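Local coordinates for protein argininosuccinate lyase (Chelativorans sp., PDB 6RXA) that acts as an EDDS lyase, a C-N lyase of the aspartase/fumarase superfamily, in a variant engineered for enantioselective synthesis of dipeptide-sweetener precursors, at residues E362-M367 with I401-I406; P165-H170 with D435-V440; K120-R125 with A217-D222. The protein carries 2 engineered substitutions. One frame throughout, in Å; residues are numbered along the deposited sequence. Where two conformers were deposited one is given.

Contact 1 of 3, residues E362-M367 with I401-I406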
loop_
_atom_site.group_PDB
_atom_site.type_symbol
_atom_site.label_atom_id
_atom_site.label_comp_id
_atom_site.label_asym_id
_atom_site.label_seq_id
_atom_site.Cartn_x
_atom_site.Cartn_y
_atom_site.Cartn_z
ATOM N N GLU A 362 7.102 -41.922 6.089
ATOM C CA GLU A 362 7.393 -42.387 4.738
ATOM C C GLU A 362 8.063 -41.376 3.822
ATOM O O GLU A 362 8.758 -41.795 2.895
ATOM C CB GLU A 362 6.111 -42.892 4.059
ATOM C CG GLU A 362 5.513 -44.083 4.769
ATOM C CD GLU A 362 4.333 -44.691 4.038
ATOM O OE1 GLU A 362 3.843 -44.084 3.065
ATOM O OE2 GLU A 362 3.905 -45.793 4.439
ATOM N N ASN A 363 7.896 -40.065 4.035
ATOM C CA ASN A 363 8.244 -39.079 3.016
ATOM C C ASN A 363 9.548 -38.318 3.278
ATOM O O ASN A 363 9.757 -37.243 2.704
ATOM C CB ASN A 363 7.098 -38.095 2.810
ATOM C CG ASN A 363 5.891 -38.729 2.163
ATOM O OD1 ASN A 363 5.934 -39.866 1.718
ATOM N ND2 ASN A 363 4.797 -37.979 2.104
ATOM N N TYR A 364 10.432 -38.861 4.092
ATOM C CA TYR A 364 11.848 -38.477 4.217
ATOM C C TYR A 364 12.104 -37.310 5.155
ATOM O O TYR A 364 13.264 -36.826 5.209
ATOM C CB TYR A 364 12.543 -38.260 2.867
ATOM C CG TYR A 364 12.307 -39.401 1.893
ATOM C CD1 TYR A 364 12.862 -40.651 2.108
ATOM C CD2 TYR A 364 11.499 -39.223 0.774
ATOM C CE1 TYR A 364 12.626 -41.695 1.232
ATOM C CE2 TYR A 364 11.261 -40.258 -0.104
ATOM C CZ TYR A 364 11.831 -41.487 0.125
ATOM O OH TYR A 364 11.593 -42.520 -0.759
ATOM N N SER A 365 11.125 -36.857 5.932
ATOM C CA SER A 365 11.383 -35.829 6.931
ATOM C C SER A 365 12.299 -36.309 8.058
ATOM O O SER A 365 12.802 -35.471 8.820
ATOM C CB SER A 365 10.060 -35.305 7.493
ATOM O OG SER A 365 9.479 -36.236 8.378
ATOM N N THR A 366 12.509 -37.614 8.200
ATOM C CA THR A 366 13.405 -38.147 9.227
ATOM C C THR A 366 14.872 -38.129 8.815
ATOM O O THR A 366 15.716 -38.610 9.578
ATOM C CB THR A 366 12.977 -39.575 9.584
ATOM O OG1 THR A 366 12.938 -40.362 8.384
ATOM C CG2 THR A 366 11.600 -39.566 10.241
ATOM N N MET A 367 15.225 -37.570 7.657
ATOM C CA MET A 367 16.604 -37.686 7.195
ATOM C C MET A 367 17.584 -36.848 8.020
ATOM O O MET A 367 18.771 -37.191 8.079
ATOM C CB MET A 367 16.716 -37.335 5.713
ATOM C CG MET A 367 16.030 -38.321 4.794
ATOM S SD MET A 367 16.711 -39.984 4.910
ATOM C CE MET A 367 15.349 -40.850 5.693
ATOM N N ILE A 401 11.642 -46.769 -2.417
ATOM C CA ILE A 401 11.770 -47.193 -1.029
ATOM C C ILE A 401 11.299 -46.052 -0.139
ATOM O O ILE A 401 11.909 -44.975 -0.132
ATOM C CB ILE A 401 13.226 -47.570 -0.707
ATOM C CG1 ILE A 401 13.710 -48.682 -1.645
ATOM C CG2 ILE A 401 13.359 -47.975 0.755
ATOM C CD1 ILE A 401 15.207 -48.947 -1.581
ATOM N N LYS A 402 10.214 -46.270 0.611
ATOM C CA LYS A 402 9.751 -45.282 1.572
ATOM C C LYS A 402 10.770 -45.137 2.698
ATOM O O LYS A 402 11.539 -46.053 2.991
ATOM C CB LYS A 402 8.419 -45.698 2.195
ATOM C CG LYS A 402 7.314 -46.034 1.210
ATOM C CD LYS A 402 6.762 -44.809 0.526
ATOM C CE LYS A 402 5.464 -45.150 -0.187
ATOM N NZ LYS A 402 4.865 -43.968 -0.861
ATOM N N ALA A 403 10.750 -43.970 3.352
ATOM C CA ALA A 403 11.801 -43.664 4.317
ATOM C C ALA A 403 11.898 -44.729 5.400
ATOM O O ALA A 403 13.002 -45.098 5.816
ATOM C CB ALA A 403 11.564 -42.292 4.943
ATOM N N ASN A 404 10.758 -45.232 5.873
ATOM C CA ASN A 404 10.764 -46.176 6.986
ATOM C C ASN A 404 11.200 -47.574 6.574
ATOM O O ASN A 404 11.338 -48.445 7.443
ATOM C CB ASN A 404 9.398 -46.200 7.679
ATOM C CG ASN A 404 8.253 -46.549 6.743
ATOM O OD1 ASN A 404 8.369 -46.480 5.518
ATOM N ND2 ASN A 404 7.114 -46.897 7.334
ATOM N N LYS A 405 11.427 -47.800 5.278
ATOM C CA LYS A 405 11.978 -49.043 4.762
ATOM C C LYS A 405 13.452 -48.919 4.385
ATOM O O LYS A 405 14.038 -49.888 3.893
ATOM C CB LYS A 405 11.187 -49.494 3.531
ATOM C CG LYS A 405 9.709 -49.729 3.772
ATOM C CD LYS A 405 9.476 -50.738 4.878
ATOM C CE LYS A 405 8.012 -51.128 4.953
ATOM N NZ LYS A 405 7.733 -51.965 6.149
ATOM N N ILE A 406 14.056 -47.748 4.589
ATOM C CA ILE A 406 15.497 -47.603 4.407
ATOM C C ILE A 406 16.222 -48.408 5.474
ATOM O O ILE A 406 15.892 -48.328 6.665
ATOM C CB ILE A 406 15.901 -46.121 4.470
ATOM C CG1 ILE A 406 15.298 -45.347 3.294
ATOM C CG2 ILE A 406 17.425 -45.987 4.520
ATOM C CD1 ILE A 406 15.475 -43.846 3.413
#

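Contact 2 of 3, residues P165-H170 with D435-V440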
loop_
_atom_site.group_PDB
_atom_site.type_symbol
_atom_site.label_atom_id
_atom_site.label_comp_id
_atom_site.label_asym_id
_atom_site.label_seq_id
_atom_site.Cartn_x
_atom_site.Cartn_y
_atom_site.Cartn_z
ATOM N N PRO A 165 9.754 -34.085 11.584
ATOM C CA PRO A 165 8.574 -34.443 12.384
ATOM C C PRO A 165 8.375 -33.510 13.573
ATOM O O PRO A 165 9.326 -33.155 14.271
ATOM C CB PRO A 165 8.886 -35.871 12.860
ATOM C CG PRO A 165 9.974 -36.365 11.936
ATOM C CD PRO A 165 10.783 -35.137 11.644
ATOM N N ILE A 166 7.109 -33.132 13.799
ATOM C CA ILE A 166 6.688 -32.380 14.976
ATOM C C ILE A 166 5.393 -33.011 15.479
ATOM O O ILE A 166 5.093 -34.167 15.170
ATOM C CB ILE A 166 6.496 -30.888 14.650
ATOM C CG1 ILE A 166 5.423 -30.703 13.579
ATOM C CG2 ILE A 166 7.807 -30.262 14.206
ATOM C CD1 ILE A 166 4.803 -29.305 13.570
ATOM N N THR A 167 4.608 -32.250 16.239
ATOM C CA THR A 167 3.245 -32.649 16.562
ATOM C C THR A 167 2.315 -31.485 16.253
ATOM O O THR A 167 2.738 -30.328 16.166
ATOM C CB THR A 167 3.080 -33.015 18.039
ATOM O OG1 THR A 167 3.255 -31.826 18.822
ATOM C CG2 THR A 167 4.086 -34.065 18.456
ATOM N N LEU A 168 1.028 -31.794 16.093
ATOM C CA LEU A 168 0.045 -30.731 15.910
ATOM C C LEU A 168 0.048 -29.766 17.093
ATOM O O LEU A 168 -0.102 -28.551 16.909
ATOM C CB LEU A 168 -1.339 -31.337 15.664
ATOM C CG LEU A 168 -2.507 -30.361 15.499
ATOM C CD1 LEU A 168 -2.246 -29.369 14.367
ATOM C CD2 LEU A 168 -3.784 -31.130 15.257
ATOM N N GLY A 169 0.232 -30.279 18.314
ATOM C CA GLY A 169 0.341 -29.394 19.463
ATOM C C GLY A 169 1.484 -28.403 19.348
ATOM O O GLY A 169 1.340 -27.225 19.675
ATOM N N HIS A 170 2.657 -28.883 18.936
ATOM C CA HIS A 170 3.808 -28.004 18.747
ATOM C C HIS A 170 3.511 -26.903 17.738
ATOM O O HIS A 170 3.840 -25.734 17.964
ATOM C CB HIS A 170 4.987 -28.866 18.302
ATOM C CG HIS A 170 6.223 -28.096 17.984
ATOM N ND1 HIS A 170 6.727 -28.021 16.704
ATOM C CD2 HIS A 170 7.062 -27.377 18.767
ATOM C CE1 HIS A 170 7.822 -27.280 16.715
ATOM N NE2 HIS A 170 8.048 -26.880 17.955
ATOM N N ASP A 435 12.590 -43.482 12.982
ATOM C CA ASP A 435 11.305 -43.584 13.661
ATOM C C ASP A 435 10.808 -42.169 13.912
ATOM O O ASP A 435 11.444 -41.428 14.676
ATOM C CB ASP A 435 11.515 -44.326 14.980
ATOM C CG ASP A 435 10.237 -44.485 15.778
ATOM O OD1 ASP A 435 9.327 -43.642 15.668
ATOM O OD2 ASP A 435 10.153 -45.465 16.554
ATOM N N PRO A 436 9.700 -41.733 13.294
ATOM C CA PRO A 436 9.321 -40.318 13.425
ATOM C C PRO A 436 8.944 -39.921 14.836
ATOM O O PRO A 436 9.100 -38.750 15.203
ATOM C CB PRO A 436 8.138 -40.165 12.452
ATOM C CG PRO A 436 7.574 -41.544 12.331
ATOM C CD PRO A 436 8.729 -42.493 12.476
ATOM N N TRP A 437 8.413 -40.850 15.638
ATOM C CA TRP A 437 8.108 -40.507 17.019
ATOM C C TRP A 437 9.391 -40.293 17.812
ATOM O O TRP A 437 9.458 -39.384 18.649
ATOM C CB TRP A 437 7.238 -41.583 17.670
ATOM C CG TRP A 437 6.806 -41.206 19.062
ATOM C CD1 TRP A 437 7.049 -41.890 20.220
ATOM C CD2 TRP A 437 6.080 -40.032 19.439
ATOM N NE1 TRP A 437 6.507 -41.216 21.294
ATOM C CE2 TRP A 437 5.902 -40.075 20.836
ATOM C CE3 TRP A 437 5.553 -38.947 18.724
ATOM C CZ2 TRP A 437 5.225 -39.076 21.532
ATOM C CZ3 TRP A 437 4.881 -37.962 19.420
ATOM C CH2 TRP A 437 4.724 -38.032 20.807
ATOM N N GLN A 438 10.423 -41.105 17.551
ATOM C CA GLN A 438 11.720 -40.850 18.176
ATOM C C GLN A 438 12.311 -39.521 17.718
ATOM O O GLN A 438 13.028 -38.869 18.487
ATOM C CB GLN A 438 12.701 -41.998 17.938
ATOM C CG GLN A 438 12.263 -43.312 18.561
ATOM C CD GLN A 438 12.049 -43.223 20.061
ATOM O OE1 GLN A 438 12.894 -42.714 20.795
ATOM N NE2 GLN A 438 10.908 -43.716 20.519
ATOM N N ASN A 439 12.037 -39.100 16.473
ATOM C CA ASN A 439 12.483 -37.775 16.045
ATOM C C ASN A 439 11.864 -36.704 16.935
ATOM O O ASN A 439 12.519 -35.716 17.293
ATOM C CB ASN A 439 12.079 -37.485 14.591
ATOM C CG ASN A 439 13.029 -38.065 13.576
ATOM O OD1 ASN A 439 13.517 -37.350 12.702
ATOM N ND2 ASN A 439 13.266 -39.357 13.656
ATOM N N VAL A 440 10.578 -36.864 17.268
ATOM C CA VAL A 440 9.901 -35.899 18.124
ATOM C C VAL A 440 10.483 -35.939 19.526
ATOM O O VAL A 440 10.837 -34.904 20.100
ATOM C CB VAL A 440 8.385 -36.168 18.130
ATOM C CG1 VAL A 440 7.714 -35.345 19.193
ATOM C CG2 VAL A 440 7.787 -35.840 16.759
#

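Contact 3 of 3, residues K120-R125 with A217-D222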
loop_
_atom_site.group_PDB
_atom_site.type_symbol
_atom_site.label_atom_id
_atom_site.label_comp_id
_atom_site.label_asym_id
_atom_site.label_seq_id
_atom_site.Cartn_x
_atom_site.Cartn_y
_atom_site.Cartn_z
ATOM N N LYS A 120 -13.993 9.608 18.242
ATOM C CA LYS A 120 -13.333 8.540 17.489
ATOM C C LYS A 120 -12.495 7.668 18.411
ATOM O O LYS A 120 -12.496 6.437 18.291
ATOM C CB LYS A 120 -12.443 9.122 16.386
ATOM C CG LYS A 120 -11.656 8.079 15.527
ATOM C CD LYS A 120 -12.574 7.392 14.499
ATOM C CE LYS A 120 -11.928 6.222 13.758
ATOM N NZ LYS A 120 -10.875 6.674 12.815
ATOM N N ARG A 121 -11.789 8.289 19.361
ATOM C CA ARG A 121 -11.001 7.525 20.321
ATOM C C ARG A 121 -11.887 6.631 21.187
ATOM O O ARG A 121 -11.525 5.484 21.478
ATOM C CB ARG A 121 -10.172 8.465 21.201
ATOM C CG ARG A 121 -8.934 9.065 20.541
ATOM C CD ARG A 121 -8.368 10.180 21.430
ATOM N NE ARG A 121 -7.116 10.702 20.890
ATOM C CZ ARG A 121 -5.926 10.140 21.089
ATOM N NH1 ARG A 121 -5.818 9.049 21.829
ATOM N NH2 ARG A 121 -4.852 10.684 20.543
ATOM N N MET A 122 -13.048 7.135 21.627
ATOM C CA MET A 122 -13.922 6.299 22.444
ATOM C C MET A 122 -14.461 5.119 21.644
ATOM O O MET A 122 -14.565 3.998 22.163
ATOM C CB MET A 122 -15.069 7.141 22.992
ATOM C CG MET A 122 -14.630 8.185 23.993
ATOM S SD MET A 122 -16.017 9.157 24.633
ATOM C CE MET A 122 -16.742 8.017 25.788
ATOM N N PHE A 123 -14.810 5.353 20.381
ATOM C CA PHE A 123 -15.224 4.268 19.502
ATOM C C PHE A 123 -14.101 3.254 19.320
ATOM O O PHE A 123 -14.310 2.054 19.519
ATOM C CB PHE A 123 -15.660 4.836 18.148
ATOM C CG PHE A 123 -15.799 3.798 17.079
ATOM C CD1 PHE A 123 -16.796 2.847 17.156
ATOM C CD2 PHE A 123 -14.923 3.771 16.011
ATOM C CE1 PHE A 123 -16.904 1.870 16.182
ATOM C CE2 PHE A 123 -15.041 2.798 15.025
ATOM C CZ PHE A 123 -16.031 1.860 15.118
ATOM N N LEU A 124 -12.900 3.718 18.952
ATOM C CA LEU A 124 -11.787 2.797 18.736
ATOM C C LEU A 124 -11.427 2.056 20.017
ATOM O O LEU A 124 -11.061 0.873 19.979
ATOM C CB LEU A 124 -10.562 3.512 18.171
ATOM C CG LEU A 124 -10.736 4.091 16.771
ATOM C CD1 LEU A 124 -9.474 4.826 16.321
ATOM C CD2 LEU A 124 -11.129 3.013 15.759
ATOM N N ARG A 125 -11.522 2.744 21.166
ATOM C CA ARG A 125 -11.222 2.127 22.457
ATOM C C ARG A 125 -12.147 0.942 22.715
ATOM O O ARG A 125 -11.688 -0.150 23.067
ATOM C CB ARG A 125 -11.361 3.193 23.548
ATOM C CG ARG A 125 -11.132 2.723 24.960
ATOM C CD ARG A 125 -11.251 3.889 25.948
ATOM N NE ARG A 125 -12.629 4.355 26.066
ATOM C CZ ARG A 125 -13.005 5.411 26.781
ATOM N NH1 ARG A 125 -12.104 6.146 27.426
ATOM N NH2 ARG A 125 -14.285 5.725 26.853
ATOM N N ALA A 217 -11.785 11.967 33.125
ATOM C CA ALA A 217 -12.196 10.935 34.069
ATOM C C ALA A 217 -13.641 10.514 33.842
ATOM O O ALA A 217 -13.968 9.322 33.910
ATOM C CB ALA A 217 -12.005 11.463 35.490
ATOM N N LEU A 218 -14.529 11.479 33.591
ATOM C CA LEU A 218 -15.933 11.159 33.373
ATOM C C LEU A 218 -16.134 10.265 32.157
ATOM O O LEU A 218 -17.131 9.527 32.091
ATOM C CB LEU A 218 -16.714 12.464 33.210
ATOM C CG LEU A 218 -16.986 13.238 34.504
ATOM C CD1 LEU A 218 -17.477 14.639 34.166
ATOM C CD2 LEU A 218 -17.997 12.481 35.356
ATOM N N LEU A 219 -15.219 10.325 31.186
ATOM C CA LEU A 219 -15.306 9.559 29.951
ATOM C C LEU A 219 -14.401 8.337 29.961
ATOM O O LEU A 219 -14.225 7.701 28.919
ATOM C CB LEU A 219 -14.992 10.449 28.748
ATOM C CG LEU A 219 -16.012 11.572 28.529
ATOM C CD1 LEU A 219 -15.451 12.598 27.573
ATOM C CD2 LEU A 219 -17.330 11.032 27.995
ATOM N N GLY A 220 -13.826 7.991 31.110
ATOM C CA GLY A 220 -13.052 6.764 31.221
ATOM C C GLY A 220 -11.644 6.794 30.679
ATOM O O GLY A 220 -11.001 5.737 30.622
ATOM N N PHE A 221 -11.136 7.950 30.268
ATOM C CA PHE A 221 -9.767 8.007 29.763
ATOM C C PHE A 221 -8.778 7.895 30.920
ATOM O O PHE A 221 -9.080 8.256 32.059
ATOM C CB PHE A 221 -9.546 9.313 29.021
ATOM C CG PHE A 221 -10.244 9.396 27.687
ATOM C CD1 PHE A 221 -9.686 8.821 26.561
ATOM C CD2 PHE A 221 -11.437 10.089 27.551
ATOM C CE1 PHE A 221 -10.314 8.914 25.331
ATOM C CE2 PHE A 221 -12.058 10.193 26.319
ATOM C CZ PHE A 221 -11.491 9.608 25.205
ATOM N N ASP A 222 -7.575 7.406 30.609
ATOM C CA ASP A 222 -6.541 7.168 31.612
ATOM C C ASP A 222 -5.520 8.300 31.708
ATOM O O ASP A 222 -4.642 8.250 32.577
ATOM C CB ASP A 222 -5.824 5.847 31.336
ATOM C CG ASP A 222 -6.698 4.640 31.607
ATOM O OD1 ASP A 222 -7.573 4.734 32.489
ATOM O OD2 ASP A 222 -6.512 3.605 30.931
#

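Contact 1 of 3, residues E362-M367 with I401-I406
Tyr-364 and Glu-362 receive the backbone of 401-406 on the corner between helices 353-362 and 367-378. The CB bond of Tyr-364 points neither at nor away from the partner loop; CG stands anti to the carbonyl carbon (chi1 -49°), and the ring then reaches the loop one atom at a time. CD1 rests on Ala-403 CB at 3.5 Å. CE1 lies 3.6 Å from Ala-403 N, and Ile-406 CD1 stands at the edge of the ring, near its plane. CZ also nears Ile-401 O, and at the tip OH donates to that oxygen over 2.6 Å, from above the carbonyl plane. A tyrosine suits the place because a flat apolar ring can lie among methyl groups while its hydroxyl satisfies a loop carbonyl.

Glu-362 O sits over the centre of one ring face, 4.0 Å above the plane, and accepts from Ala-403 N in a nearly straight bond of 3.0 Å (172°). Ala-403 is small enough to let the two chains come this close. Met-367 bends at chi2 and chi3, and its CE meets Ile-406 CD1 tip to tip at 3.8 Å. On the more open side, Glu-362 OE1 stays 4.1 Å from Lys-402 NZ, too far for a salt bridge, and is hydrogen-bonded instead to Gln-358.

Gln-285 of a second subunit packs on Tyr-364 and Met-367. The arrangement is a joining of two interhelical turns, one a type I turn from Tyr-364 to Met-367, the other a short 3-10 segment, in the helical C-terminal domain of the argininosuccinate lyase family.

Contact 2 of 3, residues P165-H170 with D435-V440
Pro-165 lies against Asn-439 and Pro-436 where the last residues of a beta-hairpin strand, 161-167, pack on the N-capped helix 436-442. The short axes pass 7.3 Å apart at a crossing angle of -71°, joining the lyase family region to the C-terminal one.

The pyrrolidine ring and the Asn-439 side chain cross obliquely: Pro-165 CG presses on Asn-439 CB at 3.6 Å, and Pro-165 CD meets Asn-439 OD1 at 3.7 Å. The compact, rigid pyrrolidine ring of proline offers an apolar surface that fits against the CB of Asn-439. The amide nitrogen of Asn-439 turns back to its own helix start, where ND2 donates to Asp-435 O (2.9 Å) from above the carbonyl plane and also to Ala-433 O. An alanine at Asn-439 would probably leave Ala-433 O without this donor, Asp-435 O with one bond fewer, and a gap beside Pro-165 CD.

Farther along the strand, Thr-167 splits its roles. OG1 accepts from His-170 N (3.0 Å) and caps helix 168-193, while CG2 turns to the partner helix. There it meets Val-440 CG1 at 3.9 Å, the two side chains at about a right angle, and touches the edge of the Trp-437 indole at CZ3. The other branch of Val-440 lies on backbone: CG2 is 3.5 Å from Ile-166 O and also covers Pro-165 O, a buried carbonyl that finds no hydrogen-bonding partner in the model.

Contact 3 of 3, residues K120-R125 with A217-D222
The backbones of Met-122 and Leu-219 come no closer than 8.3 Å between CA atoms, so side chains from helix 112-147 must bridge to the Schellman motif that ends helix 212-218. In that motif Gly-220 takes a positive phi (79°), a conformation glycine accepts readily.

Arg-125 does most of the bridging. Its chain runs extended to CD and turns at chi3 (70°), which places NE. The guanidinium then grips one atom, Leu-219 O, with NH1 at 3.0 Å and NH2 at 2.9 Å, the oxygen lying in the guanidinium plane. Arginine fits because it can offer two N-H groups to one carbonyl; the positive charge probably also favours this helix end. NH1 has a further partner in Asn-194 OD1.

Met-122 fills the flank with flexible apolar atoms: CE touches Leu-219 CD2 at 3.8 Å, CG lies 3.7 Å from Phe-221 CZ, and SD makes an oblique Met-aromatic contact with the same ring. At the ring's edge stands Arg-121 CB. Arg-125 covers a face of Phe-221 in a cation-pi contact, its CZ 4.6 Å from the ring centroid and NH1 3.6 Å above the plane, over the centre.

How the contacts relate
Contacts 1 and 2 are neighbours, their centres 14 Å apart, and they touch where Thr-366 packs on Pro-165, Pro-436 and Asn-439; contact 1 is nested within the chain loop that contact 2 closes. Contact 3 lies on the opposite side of the chain's centre, about 59 Å from contact 1 between centres. Contacts 2 and 3 are buried, contact 1 only partly so, with charged side chains toward solvent. Chemistry follows place: contact 1 ties two turns through carbonyls, contact 2 relies on apolar packing across the segments, and contact 3 uses a buried arginine on a helix end. Helix 168-193 begins in contact 2 and touches Arg-125 of contact 3 near its other end.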